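PDB 4XJW: sialidase B from Streptococcus pneumoniae serotype 4, which cleaves alpha-(2->3)-, alpha-(2->6)- and alpha-(2->8)-linked terminal sialic acids from oligosaccharides, glycoproteins and glycolipids, and acts as an intramolecular trans-sialidase. Local coordinates for residues L439-L443 and T487-S491. The protein carries 1 engineered substitution. Numbering follows the deposited sequence.
Sequences LPPFL and TWKKS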
loop_
_atom_site.group_PDB
_atom_site.type_symbol
_atom_site.label_atom_id
_atom_site.label_comp_id
_atom_site.label_asym_id
_atom_site.label_seq_id
_atom_site.Cartn_x
_atom_site.Cartn_y
_atom_site.Cartn_z
ATOM N N LEU A 439 -2.165 2.236 -24.160
ATOM C CA LEU A 439 -1.020 2.816 -24.846
ATOM C C LEU A 439 -0.564 1.867 -25.942
ATOM O O LEU A 439 -0.759 0.656 -25.835
ATOM C CB LEU A 439 0.133 3.098 -23.873
ATOM C CG LEU A 439 -0.034 4.267 -22.887
ATOM C CD1 LEU A 439 1.299 4.935 -22.604
ATOM C CD2 LEU A 439 -1.046 5.274 -23.379
ATOM N N PRO A 440 0.050 2.409 -27.008
ATOM C CA PRO A 440 0.603 1.523 -28.036
ATOM C C PRO A 440 1.773 0.710 -27.487
ATOM O O PRO A 440 2.358 1.086 -26.470
ATOM C CB PRO A 440 1.114 2.503 -29.091
ATOM C CG PRO A 440 1.431 3.747 -28.329
ATOM C CD PRO A 440 0.377 3.823 -27.263
ATOM N N PRO A 441 2.117 -0.401 -28.152
ATOM C CA PRO A 441 3.334 -1.127 -27.780
ATOM C C PRO A 441 4.563 -0.332 -28.209
ATOM O O PRO A 441 4.517 0.339 -29.241
ATOM C CB PRO A 441 3.225 -2.428 -28.584
ATOM C CG PRO A 441 2.369 -2.081 -29.745
ATOM C CD PRO A 441 1.397 -1.046 -29.265
ATOM N N PHE A 442 5.633 -0.393 -27.422
ATOM C CA PHE A 442 6.827 0.394 -27.711
ATOM C C PHE A 442 8.039 -0.449 -28.115
ATOM O O PHE A 442 9.036 0.088 -28.601
ATOM C CB PHE A 442 7.181 1.279 -26.517
ATOM C CG PHE A 442 6.158 2.335 -26.226
ATOM C CD1 PHE A 442 6.202 3.559 -26.876
ATOM C CD2 PHE A 442 5.141 2.099 -25.309
ATOM C CE1 PHE A 442 5.248 4.536 -26.613
ATOM C CE2 PHE A 442 4.195 3.063 -25.033
ATOM C CZ PHE A 442 4.243 4.284 -25.694
ATOM N N LEU A 443 7.951 -1.760 -27.921
ATOM C CA LEU A 443 9.094 -2.638 -28.147
ATOM C C LEU A 443 8.818 -3.732 -29.181
ATOM O O LEU A 443 9.431 -4.803 -29.144
ATOM C CB LEU A 443 9.573 -3.241 -26.823
ATOM C CG LEU A 443 10.097 -2.229 -25.800
ATOM C CD1 LEU A 443 10.399 -2.878 -24.468
ATOM C CD2 LEU A 443 11.322 -1.515 -26.323
ATOM N N THR A 487 -0.188 11.142 -28.219
ATOM C CA THR A 487 0.771 10.245 -28.846
ATOM C C THR A 487 1.993 10.090 -27.963
ATOM O O THR A 487 2.331 10.987 -27.188
ATOM C CB THR A 487 1.198 10.737 -30.247
ATOM O OG1 THR A 487 1.878 11.995 -30.141
ATOM C CG2 THR A 487 -0.013 10.901 -31.145
ATOM N N TRP A 488 2.649 8.945 -28.081
ATOM C CA TRP A 488 3.787 8.628 -27.236
ATOM C C TRP A 488 4.951 8.105 -28.060
ATOM O O TRP A 488 4.757 7.515 -29.128
ATOM C CB TRP A 488 3.386 7.569 -26.211
ATOM C CG TRP A 488 2.311 8.023 -25.288
ATOM C CD1 TRP A 488 0.965 7.971 -25.504
ATOM C CD2 TRP A 488 2.490 8.619 -24.002
ATOM N NE1 TRP A 488 0.295 8.485 -24.423
ATOM C CE2 TRP A 488 1.212 8.900 -23.485
ATOM C CE3 TRP A 488 3.614 8.945 -23.230
ATOM C CZ2 TRP A 488 1.019 9.496 -22.239
ATOM C CZ3 TRP A 488 3.431 9.525 -21.995
ATOM C CH2 TRP A 488 2.140 9.799 -21.507
ATOM N N LYS A 489 6.162 8.328 -27.563
ATOM C CA LYS A 489 7.337 7.654 -28.100
ATOM C C LYS A 489 8.164 7.158 -26.930
ATOM O O LYS A 489 7.954 7.573 -25.793
ATOM C CB LYS A 489 8.175 8.597 -28.970
ATOM C CG LYS A 489 8.932 9.656 -28.175
ATOM C CD LYS A 489 9.845 10.480 -29.084
ATOM C CE LYS A 489 10.600 11.540 -28.297
ATOM N NZ LYS A 489 11.556 12.297 -29.163
ATOM N N LYS A 490 9.110 6.272 -27.201
ATOM C CA LYS A 490 9.966 5.760 -26.149
ATOM C C LYS A 490 11.362 6.349 -26.227
ATOM O O LYS A 490 11.830 6.742 -27.297
ATOM C CB LYS A 490 10.051 4.231 -26.211
ATOM C CG LYS A 490 11.057 3.674 -27.220
ATOM C CD LYS A 490 11.287 2.173 -27.004
ATOM C CE LYS A 490 12.196 1.584 -28.082
ATOM N NZ LYS A 490 13.595 2.096 -27.996
ATOM N N SER A 491 12.004 6.439 -25.074
ATOM C CA SER A 491 13.434 6.678 -25.012
ATOM C C SER A 491 14.009 5.598 -24.108
ATOM O O SER A 491 13.710 5.545 -22.914
ATOM C CB SER A 491 13.734 8.077 -24.470
ATOM O OG SER A 491 15.128 8.311 -24.462
#
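Phe442 and Lys490 mark the nearest backbone approach, with CA atoms 6.4 Å apart, as the irregular loop segment 439-443 passes the start of strand 489-494 without a hydrogen bond between the two segments. The contact is made mostly by side chains. Phe442 directs its ring at the extended backbone from Trp488 to Lys490: CZ lies 3.4 Å from Trp488 CB, which sits at the ring's edge near its plane, while CD1 is 4.0 Å from Lys490 CB. A flat, rigid ring suits this place, because it reaches from the loop to the strand and meets both methylenes. Leu439 deals with the indole itself. Its CD1 stands over one face, 4.0 Å from the centroid of the five-membered ring of Trp488 and only 4° off the normal, a CH-pi contact; the other branch, CD2, reaches Trp488 NE1 at 3.6 Å. The forked leucine thus sets both methyls above the same face, CD1 over the five-membered ring and CD2 above its rim at the pyrrole nitrogen, whose N-H makes a weak hydrogen bond to Gly485 O. Lys490 works mainly through its aliphatic chain. CG is tucked between the backbone N and carbonyl carbon (chi1 82°), and the extended chain runs past Phe442 in the opposite direction, bringing CD to 3.5 Å from Phe442 O and CE to 3.7 Å from Leu443 CD2. A bend at chi4 (68°) then turns the ammonium group to Ser492 OG. Thr487 and Trp488 close the Asp-box signature Ser-X-Asp-X-Gly-X-Thr-Trp, in which Thr487 OG1 bonds Asp483 OD2 and Thr487 O accepts from Ser481 OG. Such boxes form the turn between the third and fourth strands of a blade, and here one packs against the loop leaving the previous blade's outermost strand, joining neighbouring blades of the sialidase beta-propeller.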